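Prolyl endopeptidase (Myxococcus xanthus, PDB 2BKL) probably cleaves oligopeptides on the carboxyl side of proline and, less readily, alanine residues, as a serine peptidase of the S9A family. Local coordinates at residues T341-R345 against R355-L359. Residues are numbered along the deposited sequence; the frame is centred on the assembly and turned at random.
Sequences TSEVR and RTVQL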
# COMPACT_ATOMS: atom_id res chain seq x y z
N THR A 341 10.56 -0.56 14.32
CA THR A 341 10.37 0.82 14.73
C THR A 341 11.43 1.69 14.06
O THR A 341 12.60 1.37 14.04
CB THR A 341 10.50 0.88 16.27
OG1 THR A 341 9.44 0.11 16.86
CG2 THR A 341 10.33 2.28 16.81
N SER A 342 11.03 2.82 13.52
CA SER A 342 11.98 3.58 12.74
C SER A 342 12.83 4.54 13.57
O SER A 342 12.46 5.01 14.65
CB SER A 342 11.33 4.28 11.57
OG SER A 342 10.49 5.27 12.05
N GLU A 343 14.01 4.78 13.02
CA GLU A 343 14.98 5.74 13.52
C GLU A 343 15.51 6.48 12.31
O GLU A 343 15.73 5.89 11.26
CB GLU A 343 16.13 5.02 14.24
CG GLU A 343 17.26 5.95 14.68
CD GLU A 343 18.17 5.35 15.72
OE1 GLU A 343 17.81 5.40 16.91
OE2 GLU A 343 19.26 4.84 15.35
N VAL A 344 15.68 7.79 12.44
CA VAL A 344 16.13 8.61 11.34
C VAL A 344 17.48 9.23 11.71
O VAL A 344 17.66 9.81 12.76
CB VAL A 344 15.09 9.69 11.00
CG1 VAL A 344 15.61 10.57 9.85
CG2 VAL A 344 13.77 9.01 10.61
N ARG A 345 18.46 9.06 10.81
CA ARG A 345 19.83 9.51 11.02
C ARG A 345 20.26 10.45 9.90
O ARG A 345 20.00 10.20 8.71
CB ARG A 345 20.77 8.30 11.06
CG ARG A 345 20.44 7.30 12.16
CD ARG A 345 21.45 6.18 12.23
NE ARG A 345 20.96 5.08 13.06
CZ ARG A 345 21.42 3.83 13.01
NH1 ARG A 345 22.36 3.48 12.16
NH2 ARG A 345 20.89 2.92 13.81
N ARG A 355 23.90 13.36 13.26
CA ARG A 355 23.06 13.17 14.42
C ARG A 355 21.94 12.20 14.14
O ARG A 355 21.67 11.88 13.00
CB ARG A 355 22.49 14.51 14.88
CG ARG A 355 21.29 15.00 14.12
CD ARG A 355 20.88 16.38 14.54
NE ARG A 355 21.78 17.39 13.99
CZ ARG A 355 21.67 17.94 12.80
NH1 ARG A 355 20.65 17.64 12.01
NH2 ARG A 355 22.56 18.84 12.42
N THR A 356 21.28 11.74 15.20
CA THR A 356 20.05 10.98 15.13
C THR A 356 18.92 11.91 15.51
O THR A 356 18.99 12.67 16.48
CB THR A 356 20.13 9.79 16.11
OG1 THR A 356 21.13 8.87 15.64
CG2 THR A 356 18.85 8.98 16.12
N VAL A 357 17.86 11.88 14.70
CA VAL A 357 16.67 12.65 14.98
C VAL A 357 16.02 12.15 16.26
O VAL A 357 15.78 10.96 16.43
CB VAL A 357 15.68 12.60 13.80
CG1 VAL A 357 14.46 13.47 14.11
CG2 VAL A 357 16.31 13.09 12.55
N GLN A 358 15.77 13.06 17.20
CA GLN A 358 15.17 12.68 18.47
C GLN A 358 13.67 12.74 18.36
O GLN A 358 13.06 13.80 18.21
CB GLN A 358 15.67 13.61 19.57
CG GLN A 358 17.19 13.60 19.72
CD GLN A 358 17.76 12.25 20.10
OE1 GLN A 358 17.39 11.68 21.14
NE2 GLN A 358 18.68 11.74 19.29
N LEU A 359 13.06 11.56 18.42
CA LEU A 359 11.64 11.42 18.19
C LEU A 359 10.88 11.70 19.48
O LEU A 359 11.39 11.52 20.59
CB LEU A 359 11.32 10.01 17.71
CG LEU A 359 12.10 9.60 16.46
CD1 LEU A 359 11.79 8.15 16.09
CD2 LEU A 359 11.85 10.51 15.29
O HOH W 1 15.21 8.75 15.04
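Thr356 lies alongside Arg345 and crosses Glu343 at about a right angle. Its OG1 is anti to the carbonyl carbon (chi1 -67°), which leaves the CG2 methyl anti to the backbone N and 3.7 Å from Glu343 CG. The hydroxyl turns the other way, with OG1 3.9 Å from Arg345 CG. Arg345 grips Glu343 side-on, and both nitrogens go to one oxygen: NE is 2.9 Å and NH2 3.0 Å from Glu343 OE2. That oxygen lies nearly in the guanidinium plane; NE meets it on the anti side. Arg345 also pairs with Asp317 through NH1. An alanine in place of Glu343 would probably leave NE and NH2 of Arg345 without this carboxylate and uncover the Thr356 methyl. On the other face Val344 and Val357 run alongside each other in the same direction, with Val344 CG1 3.8 Å from Val357 CG2. Val357 N donates a hydrogen bond to Val344 O, 2.8 Å away. Beyond it the two chains part, and a water bridges Val344 N to Val357 O. Leu359 CD1 still reaches Ser342 O, at 3.5 Å. Here the antiparallel hairpin of strands 341-348 and 353-356 splays open at the outer edge of a four-stranded blade of the beta-propeller domain.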